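PDB 3MA5: tetratricopeptide repeat domain protein from Salinibacter ruber, which is of unknown function but carries tetratricopeptide repeats, helical hairpins that in other proteins usually serve protein–protein recognition. Local coordinates for residues F8-L13 with E31-T36. Residues are numbered along the deposited sequence; the frame is centred on the assembly and turned at random.
Sequences FTRYAL and EELVET
Arg10 on helix 7-19 reaches across to Glu32, Leu33 and Thr36 on helix 23-36, in a surface contact between neighbouring antiparallel helices that combines polar and apolar pairs. The short segments run 155° apart, their axes approaching to 10.6 Å, a gap that a long arginine can span. Bent at chi2 and chi3, Arg10 meets Thr36 tip to tip: Arg10 NH2 donates to Thr36 OG1 at 2.9 Å, near the guanidinium plane but clearly bent (137°). Threonine suits the place by offering an acceptor on a short arm. Glu32 extends its chain across Arg10 at about a right angle, and its OE1 forms a loose salt bridge with Arg10 NE at 3.6 Å, carboxylate and guanidinium planes 51° apart. Such a pair is the antiparallel hairpin of a tetratricopeptide repeat, here the one predicted for residues 7-40. Leu33 is buried, which suits an apolar side chain, and its fork serves two partners: Leu33 CD2 lies over one guanidinium face, offset toward the rim, while Leu33 CD1 packs 4.0 Å from Tyr11 CB. Leu33 also touches Thr43 of helix 42-53. An alanine in place of Arg10 would probably leave Glu32 without this cationic mate and Thr36 OG1 without its cross-helix donor. Tyr11 takes part chiefly through CA and CB.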
loop_
_atom_site.group_PDB
_atom_site.type_symbol
_atom_site.label_atom_id
_atom_site.label_comp_id
_atom_site.label_asym_id
_atom_site.label_seq_id
_atom_site.Cartn_x
_atom_site.Cartn_y
_atom_site.Cartn_z
ATOM N N PHE A 8 -6.329 12.080 -1.126
ATOM C CA PHE A 8 -6.889 11.396 -2.277
ATOM C C PHE A 8 -6.278 11.885 -3.585
ATOM O O PHE A 8 -5.978 11.090 -4.467
ATOM C CB PHE A 8 -8.409 11.555 -2.370
ATOM C CG PHE A 8 -8.998 10.928 -3.620
ATOM C CD1 PHE A 8 -9.103 9.540 -3.747
ATOM C CD2 PHE A 8 -9.341 11.721 -4.713
ATOM C CE1 PHE A 8 -9.537 8.956 -4.941
ATOM C CE2 PHE A 8 -9.771 11.147 -5.904
ATOM C CZ PHE A 8 -9.866 9.761 -6.023
ATOM N N THR A 9 -6.094 13.188 -3.728
ATOM C CA THR A 9 -5.552 13.691 -4.980
ATOM C C THR A 9 -4.275 12.949 -5.375
ATOM O O THR A 9 -4.233 12.320 -6.434
ATOM C CB THR A 9 -5.320 15.224 -4.914
ATOM O OG1 THR A 9 -6.590 15.893 -4.890
ATOM C CG2 THR A 9 -4.524 15.713 -6.116
ATOM N N ARG A 10 -3.245 12.994 -4.532
ATOM C CA ARG A 10 -2.006 12.297 -4.864
ATOM C C ARG A 10 -2.148 10.782 -4.824
ATOM O O ARG A 10 -1.440 10.073 -5.531
ATOM C CB ARG A 10 -0.833 12.756 -3.979
ATOM C CG ARG A 10 -1.189 13.306 -2.623
ATOM C CD ARG A 10 -0.217 14.418 -2.271
ATOM N NE ARG A 10 0.709 14.025 -1.221
ATOM C CZ ARG A 10 0.367 13.882 0.051
ATOM N NH1 ARG A 10 -0.888 14.103 0.429
ATOM N NH2 ARG A 10 1.276 13.516 0.945
ATOM N N TYR A 11 -3.046 10.271 -3.997
ATOM C CA TYR A 11 -3.257 8.830 -3.986
ATOM C C TYR A 11 -3.684 8.426 -5.420
ATOM O O TYR A 11 -3.039 7.596 -6.067
ATOM C CB TYR A 11 -4.356 8.459 -2.989
ATOM C CG TYR A 11 -4.849 7.043 -3.135
ATOM C CD1 TYR A 11 -4.273 6.000 -2.411
ATOM C CD2 TYR A 11 -5.874 6.740 -4.023
ATOM C CE1 TYR A 11 -4.713 4.690 -2.560
ATOM C CE2 TYR A 11 -6.319 5.433 -4.188
ATOM C CZ TYR A 11 -5.732 4.412 -3.452
ATOM O OH TYR A 11 -6.168 3.119 -3.596
ATOM N N ALA A 12 -4.771 9.026 -5.906
ATOM C CA ALA A 12 -5.271 8.744 -7.248
ATOM C C ALA A 12 -4.160 9.031 -8.255
ATOM O O ALA A 12 -3.999 8.314 -9.245
ATOM C CB ALA A 12 -6.507 9.606 -7.549
ATOM N N LEU A 13 -3.402 10.087 -7.991
ATOM C CA LEU A 13 -2.281 10.471 -8.836
ATOM C C LEU A 13 -1.379 9.243 -8.958
ATOM O O LEU A 13 -1.205 8.684 -10.044
ATOM C CB LEU A 13 -1.511 11.603 -8.159
ATOM C CG LEU A 13 -0.484 12.476 -8.882
ATOM C CD1 LEU A 13 -0.012 11.821 -10.158
ATOM C CD2 LEU A 13 -1.132 13.814 -9.170
ATOM N N GLU A 31 5.080 6.165 -0.612
ATOM C CA GLU A 31 5.905 6.191 0.595
ATOM C C GLU A 31 5.711 7.478 1.360
ATOM O O GLU A 31 5.653 7.477 2.594
ATOM C CB GLU A 31 7.385 6.033 0.236
ATOM C CG GLU A 31 7.956 4.662 0.558
ATOM C CD GLU A 31 9.217 4.365 -0.236
ATOM O OE1 GLU A 31 10.009 5.306 -0.437
ATOM O OE2 GLU A 31 9.423 3.200 -0.656
ATOM N N GLU A 32 5.618 8.566 0.606
ATOM C CA GLU A 32 5.424 9.910 1.135
ATOM C C GLU A 32 4.083 9.964 1.883
ATOM O O GLU A 32 4.005 10.367 3.047
ATOM C CB GLU A 32 5.431 10.852 -0.055
ATOM C CG GLU A 32 5.265 12.307 0.223
ATOM C CD GLU A 32 5.001 13.046 -1.077
ATOM O OE1 GLU A 32 3.975 12.708 -1.727
ATOM O OE2 GLU A 32 5.805 13.939 -1.459
ATOM N N LEU A 33 3.036 9.532 1.189
ATOM C CA LEU A 33 1.685 9.470 1.725
ATOM C C LEU A 33 1.629 8.694 3.005
ATOM O O LEU A 33 0.919 9.053 3.923
ATOM C CB LEU A 33 0.773 8.752 0.756
ATOM C CG LEU A 33 -0.116 9.554 -0.163
ATOM C CD1 LEU A 33 -0.874 8.576 -1.025
ATOM C CD2 LEU A 33 -1.056 10.416 0.648
ATOM N N VAL A 34 2.350 7.590 3.048
ATOM C CA VAL A 34 2.341 6.759 4.229
ATOM C C VAL A 34 2.923 7.438 5.469
ATOM O O VAL A 34 2.557 7.098 6.596
ATOM C CB VAL A 34 3.040 5.422 3.942
ATOM C CG1 VAL A 34 3.514 4.778 5.217
ATOM C CG2 VAL A 34 2.048 4.489 3.269
ATOM N N GLU A 35 3.810 8.409 5.280
ATOM C CA GLU A 35 4.386 9.090 6.426
ATOM C C GLU A 35 3.714 10.429 6.711
ATOM O O GLU A 35 3.662 10.860 7.864
ATOM C CB GLU A 35 5.910 9.237 6.260
ATOM C CG GLU A 35 6.383 9.764 4.924
ATOM C CD GLU A 35 7.861 9.442 4.653
ATOM O OE1 GLU A 35 8.477 8.720 5.480
ATOM O OE2 GLU A 35 8.401 9.905 3.611
ATOM N N THR A 36 3.181 11.082 5.679
ATOM C CA THR A 36 2.492 12.351 5.881
ATOM C C THR A 36 1.097 12.098 6.437
ATOM O O THR A 36 0.703 12.689 7.429
ATOM C CB THR A 36 2.382 13.174 4.572
ATOM O OG1 THR A 36 1.733 12.407 3.552
ATOM C CG2 THR A 36 3.762 13.590 4.099
#